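Local structure of Per a 4 allergen (3EBW) at residues F96-D101 and I107-L112; Q103-V108 and N139-P144. The protein is a cockroach allergen of the lipocalin family that is bound by IgE and probably carries a small hydrophobic ligand inside its beta barrel. All coordinates share one frame; numbering follows the deposited sequence.

Contact 1. Residues F96-D101 and I107-L112; sequences FMVGTD and IVAGCL. Unlike the reference sequence in segment 96-101: Val98 (reference Ile).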
loop_
_atom_site.group_PDB
_atom_site.type_symbol
_atom_site.label_atom_id
_atom_site.label_comp_id
_atom_site.label_asym_id
_atom_site.label_seq_id
_atom_site.Cartn_x
_atom_site.Cartn_y
_atom_site.Cartn_z
ATOM N N PHE A 96 -0.318 -16.293 -11.375
ATOM C CA PHE A 96 0.961 -16.590 -12.029
ATOM C C PHE A 96 2.032 -16.942 -11.023
ATOM O O PHE A 96 2.222 -16.235 -10.076
ATOM C CB PHE A 96 1.417 -15.385 -12.841
ATOM C CG PHE A 96 0.490 -15.045 -13.949
ATOM C CD1 PHE A 96 0.818 -15.347 -15.264
ATOM C CD2 PHE A 96 -0.762 -14.501 -13.677
ATOM C CE1 PHE A 96 -0.100 -15.117 -16.286
ATOM C CE2 PHE A 96 -1.680 -14.271 -14.690
ATOM C CZ PHE A 96 -1.349 -14.578 -15.996
HETATM N N MSE A 97 2.741 -18.039 -11.232
HETATM C CA MSE A 97 3.790 -18.427 -10.319
HETATM C C MSE A 97 5.037 -17.731 -10.802
HETATM O O MSE A 97 5.724 -18.248 -11.659
HETATM C CB MSE A 97 4.002 -19.921 -10.381
HETATM C CG MSE A 97 5.119 -20.384 -9.515
HETATM SE SE MSE A 97 4.791 -19.855 -7.689
HETATM C CE MSE A 97 3.792 -21.407 -7.078
ATOM N N VAL A 98 5.338 -16.556 -10.264
ATOM C CA VAL A 98 6.520 -15.809 -10.684
ATOM C C VAL A 98 7.862 -16.467 -10.356
ATOM O O VAL A 98 8.826 -16.336 -11.119
ATOM C CB VAL A 98 6.488 -14.414 -10.077
ATOM C CG1 VAL A 98 7.759 -13.642 -10.419
ATOM C CG2 VAL A 98 5.254 -13.694 -10.572
ATOM N N GLY A 99 7.933 -17.173 -9.231
ATOM C CA GLY A 99 9.173 -17.827 -8.865
ATOM C C GLY A 99 9.152 -18.557 -7.536
ATOM O O GLY A 99 8.704 -18.020 -6.525
ATOM N N THR A 100 9.646 -19.789 -7.519
ATOM C CA THR A 100 9.683 -20.543 -6.278
ATOM C C THR A 100 10.670 -21.722 -6.270
ATOM O O THR A 100 11.063 -22.232 -7.314
ATOM C CB THR A 100 8.303 -21.075 -5.930
ATOM O OG1 THR A 100 8.379 -21.745 -4.671
ATOM C CG2 THR A 100 7.817 -22.066 -6.997
ATOM N N ASP A 101 11.073 -22.146 -5.080
ATOM C CA ASP A 101 11.974 -23.273 -4.954
ATOM C C ASP A 101 11.244 -24.343 -4.154
ATOM O O ASP A 101 11.845 -25.291 -3.654
ATOM C CB ASP A 101 13.263 -22.860 -4.244
ATOM C CG ASP A 101 13.073 -22.636 -2.756
ATOM O OD1 ASP A 101 14.087 -22.366 -2.084
ATOM O OD2 ASP A 101 11.934 -22.728 -2.251
ATOM N N ILE A 107 7.285 -16.604 -4.775
ATOM C CA ILE A 107 6.620 -15.383 -5.200
ATOM C C ILE A 107 5.516 -15.648 -6.255
ATOM O O ILE A 107 5.779 -16.034 -7.381
ATOM C CB ILE A 107 7.688 -14.228 -5.601
ATOM C CG1 ILE A 107 7.447 -13.713 -6.997
ATOM C CG2 ILE A 107 9.146 -14.687 -5.406
ATOM C CD1 ILE A 107 6.243 -12.866 -7.111
ATOM N N VAL A 108 4.264 -15.469 -5.823
ATOM C CA VAL A 108 3.048 -15.656 -6.612
ATOM C C VAL A 108 2.464 -14.292 -6.926
ATOM O O VAL A 108 2.769 -13.341 -6.227
ATOM C CB VAL A 108 1.986 -16.449 -5.808
ATOM C CG1 VAL A 108 0.586 -16.193 -6.353
ATOM C CG2 VAL A 108 2.261 -17.908 -5.898
ATOM N N ALA A 109 1.611 -14.186 -7.944
ATOM C CA ALA A 109 1.034 -12.895 -8.301
ATOM C C ALA A 109 -0.244 -13.010 -9.122
ATOM O O ALA A 109 -0.376 -13.894 -9.946
ATOM C CB ALA A 109 2.058 -12.056 -9.056
ATOM N N GLY A 110 -1.183 -12.098 -8.886
ATOM C CA GLY A 110 -2.437 -12.113 -9.604
ATOM C C GLY A 110 -3.016 -10.721 -9.612
ATOM O O GLY A 110 -2.299 -9.739 -9.466
ATOM N N CYS A 111 -4.326 -10.644 -9.787
ATOM C CA CYS A 111 -5.042 -9.392 -9.834
ATOM C C CYS A 111 -6.156 -9.496 -8.807
ATOM O O CYS A 111 -6.367 -10.559 -8.245
ATOM C CB CYS A 111 -5.603 -9.207 -11.228
ATOM S SG CYS A 111 -4.301 -9.185 -12.510
ATOM N N LEU A 112 -6.858 -8.409 -8.521
ATOM C CA LEU A 112 -7.915 -8.510 -7.532
ATOM C C LEU A 112 -9.201 -7.916 -8.051
ATOM O O LEU A 112 -9.217 -6.795 -8.548
ATOM C CB LEU A 112 -7.474 -7.861 -6.210
ATOM C CG LEU A 112 -6.476 -8.705 -5.385
ATOM C CD1 LEU A 112 -5.957 -7.889 -4.228
ATOM C CD2 LEU A 112 -7.131 -10.001 -4.865
#
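Val98 and Gly99 both stand opposite Ile107, a classic beta bulge in the antiparallel hairpin of strands 93-100 and 106-112 of the lipocalin barrel. One extra residue in the first strand must be accommodated against the single residue opposite, and the side chains illustrate how. Val98, turned toward Ile107 at the bulge, becomes the bump. Its CG1 lies anti to the backbone N (chi1 176°), beside the CG1 and CD1 of Ile107, which it crosses at a slant. The other branch rests on the small methyl of Ala109, with Val98 CG2 3.9 Å from Ala109 CB. Next to this bump Gly99 presents only backbone to the isoleucine, and Ile107 CG2 lies 3.5 Å from Gly99 O.

Across the sheet, on the face of Met97 and Val108, one apolar touch spans the strands. The selenomethionine side chain of Met97 leaves with CG anti to the backbone N (chi1 177°) and then bends twice, which brings its SE alongside Val108 CG2 at 3.7 Å. Phe81 of the adjoining strand 80-83 touches both residues, which is consistent with the inner, pocket-lining side of the barrel. At the other end of the pair Phe96 lays its ring edge, in plane, toward the carbonyl oxygen of Ala109.

Two pairs of backbone hydrogen bonds hold the strands either side of Met97 and Val98. Gly99 and Ile107 exchange one pair, with Ile107 N to Gly99 O at 2.7 Å. Phe96 and Ala109 exchange the other, whose straighter member joins Phe96 N to Ala109 O at 2.8 Å with an N-H...O angle of 162°.

Contact 2. Residues Q103-V108 and N139-P144; sequences QTYSIV and NEVLAP
Ile107 and Leu142 make the closer of two apolar touches in this contact, where the outer helix of a lipocalin lies against its barrel. A single methyl does the touching from the helix side: Leu142 CD2 is 3.6 Å from Ile107 CG1. The same methyl also reaches CB and CG2 of Ile107, each at 3.8 Å from Leu142 CD2, and CD1 a little farther off, which places it over the branch point of the isoleucine. The CB of Leu142 is not aimed at the strand; the leucine reaches it through its torsions (chi1 -99°, chi2 -74°), which swing CD2 inward. The second apolar touch is lighter. Val141, one residue earlier and pointing at the strand, brings CG2 obliquely to the Tyr105 ring, 4.3 Å from CE2.

Polar interactions work around this greasy seam, not through it. Tyr105 OH makes a weak hydrogen bond to Lys137 NZ, a further tie between the tyrosine and the helix. On the helix itself, Ala143 N to Asn139 O at 2.8 Å closes a turn just as the chain passes into a 3-10 segment.

The wider setting shows helix 132-142 lying across more than one strand. Thr134 and Val138, earlier in the helix, also pack on Tyr105. Leu147 of the following loop touches Leu142, while Leu142 and Ile107 share a further neighbour, Tyr121 of strand 119-125.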
loop_
_atom_site.group_PDB
_atom_site.type_symbol
_atom_site.label_atom_id
_atom_site.label_comp_id
_atom_site.label_asym_id
_atom_site.label_seq_id
_atom_site.Cartn_x
_atom_site.Cartn_y
_atom_site.Cartn_z
ATOM N N GLN A 103 10.403 -24.643 -1.335
ATOM C CA GLN A 103 10.730 -24.876 0.067
ATOM C C GLN A 103 11.633 -23.866 0.753
ATOM O O GLN A 103 12.612 -24.241 1.381
ATOM C CB GLN A 103 11.279 -26.300 0.254
ATOM C CG GLN A 103 10.197 -27.268 0.766
ATOM C CD GLN A 103 10.606 -28.727 0.758
ATOM O OE1 GLN A 103 11.569 -29.121 1.415
ATOM N NE2 GLN A 103 9.863 -29.543 0.016
ATOM N N THR A 104 11.281 -22.586 0.649
ATOM C CA THR A 104 12.041 -21.502 1.270
ATOM C C THR A 104 11.440 -20.136 0.927
ATOM O O THR A 104 11.266 -19.296 1.802
ATOM C CB THR A 104 13.530 -21.512 0.841
ATOM O OG1 THR A 104 14.323 -21.079 1.943
ATOM C CG2 THR A 104 13.799 -20.552 -0.294
ATOM N N TYR A 105 11.138 -19.927 -0.354
ATOM C CA TYR A 105 10.545 -18.688 -0.837
ATOM C C TYR A 105 9.528 -19.044 -1.922
ATOM O O TYR A 105 9.613 -20.105 -2.527
ATOM C CB TYR A 105 11.615 -17.770 -1.409
ATOM C CG TYR A 105 12.104 -18.162 -2.777
ATOM C CD1 TYR A 105 12.969 -19.238 -2.950
ATOM C CD2 TYR A 105 11.708 -17.447 -3.902
ATOM C CE1 TYR A 105 13.434 -19.592 -4.210
ATOM C CE2 TYR A 105 12.161 -17.789 -5.168
ATOM C CZ TYR A 105 13.026 -18.865 -5.320
ATOM O OH TYR A 105 13.468 -19.209 -6.582
ATOM N N SER A 106 8.574 -18.159 -2.175
ATOM C CA SER A 106 7.548 -18.421 -3.163
ATOM C C SER A 106 6.894 -17.148 -3.630
ATOM O O SER A 106 6.000 -16.657 -2.949
ATOM C CB SER A 106 6.460 -19.301 -2.553
ATOM O OG SER A 106 5.201 -19.034 -3.161
ATOM N N ILE A 107 7.285 -16.604 -4.775
ATOM C CA ILE A 107 6.620 -15.383 -5.200
ATOM C C ILE A 107 5.516 -15.648 -6.255
ATOM O O ILE A 107 5.779 -16.034 -7.381
ATOM C CB ILE A 107 7.688 -14.228 -5.601
ATOM C CG1 ILE A 107 7.447 -13.713 -6.997
ATOM C CG2 ILE A 107 9.146 -14.687 -5.406
ATOM C CD1 ILE A 107 6.243 -12.866 -7.111
ATOM N N VAL A 108 4.264 -15.469 -5.823
ATOM C CA VAL A 108 3.048 -15.656 -6.612
ATOM C C VAL A 108 2.464 -14.292 -6.926
ATOM O O VAL A 108 2.769 -13.341 -6.227
ATOM C CB VAL A 108 1.986 -16.449 -5.808
ATOM C CG1 VAL A 108 0.586 -16.193 -6.353
ATOM C CG2 VAL A 108 2.261 -17.908 -5.898
ATOM N N ASN A 139 14.745 -10.937 -4.353
ATOM C CA ASN A 139 14.895 -9.657 -5.045
ATOM C C ASN A 139 15.574 -9.858 -6.374
ATOM O O ASN A 139 15.398 -9.077 -7.310
ATOM C CB ASN A 139 15.691 -8.678 -4.199
ATOM C CG ASN A 139 14.894 -8.156 -3.049
ATOM O OD1 ASN A 139 14.570 -8.893 -2.117
ATOM N ND2 ASN A 139 14.543 -6.881 -3.112
ATOM N N GLU A 140 16.364 -10.918 -6.442
ATOM C CA GLU A 140 17.050 -11.272 -7.662
ATOM C C GLU A 140 15.924 -11.581 -8.654
ATOM O O GLU A 140 15.963 -11.157 -9.814
ATOM C CB GLU A 140 17.905 -12.504 -7.404
ATOM C CG GLU A 140 18.843 -12.875 -8.513
ATOM C CD GLU A 140 19.512 -14.204 -8.242
ATOM O OE1 GLU A 140 20.221 -14.319 -7.217
ATOM O OE2 GLU A 140 19.317 -15.137 -9.050
ATOM N N VAL A 141 14.909 -12.302 -8.167
ATOM C CA VAL A 141 13.752 -12.684 -8.971
ATOM C C VAL A 141 12.778 -11.529 -9.211
ATOM O O VAL A 141 12.313 -11.321 -10.342
ATOM C CB VAL A 141 12.949 -13.847 -8.315
ATOM C CG1 VAL A 141 11.804 -14.263 -9.234
ATOM C CG2 VAL A 141 13.852 -15.044 -8.028
ATOM N N LEU A 142 12.460 -10.790 -8.153
ATOM C CA LEU A 142 11.525 -9.677 -8.271
ATOM C C LEU A 142 12.071 -8.576 -9.184
ATOM O O LEU A 142 11.324 -7.913 -9.918
ATOM C CB LEU A 142 11.205 -9.110 -6.878
ATOM C CG LEU A 142 9.893 -9.555 -6.206
ATOM C CD1 LEU A 142 8.712 -8.872 -6.856
ATOM C CD2 LEU A 142 9.729 -11.061 -6.322
ATOM N N ALA A 143 13.388 -8.421 -9.153
ATOM C CA ALA A 143 14.082 -7.407 -9.932
ATOM C C ALA A 143 13.555 -7.110 -11.342
ATOM O O ALA A 143 13.083 -6.007 -11.610
ATOM C CB ALA A 143 15.553 -7.756 -9.989
ATOM N N PRO A 144 13.616 -8.089 -12.257
ATOM C CA PRO A 144 13.150 -7.904 -13.639
ATOM C C PRO A 144 11.855 -7.129 -13.855
ATOM O O PRO A 144 11.614 -6.628 -14.965
ATOM C CB PRO A 144 13.044 -9.333 -14.154
ATOM C CG PRO A 144 14.172 -10.023 -13.419
ATOM C CD PRO A 144 14.006 -9.493 -12.017
#

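Overall arrangement
Contacts 1 and 2 meet at Ile107, which lies opposite the bulge of strand 93-100 and also receives the helix; their centres are about 9 Å apart. The bulge region joins in directly: Val98 O is 4.1 Å from Val141 CG1, and Gly99 O is 3.7 Å from Tyr105 CE2. A probable hydrogen bond from Thr100 OG1 to Tyr105 O, 3.0 Å, ties the hairpin where its second strand begins. The two contacts thus show a barrel wall at work on both faces, with the Ile107 side covered by helix 132-142 and Val108 turned to the other, its side chain about 4 Å from a bound PE4 molecule, probably from the crystallisation liquor.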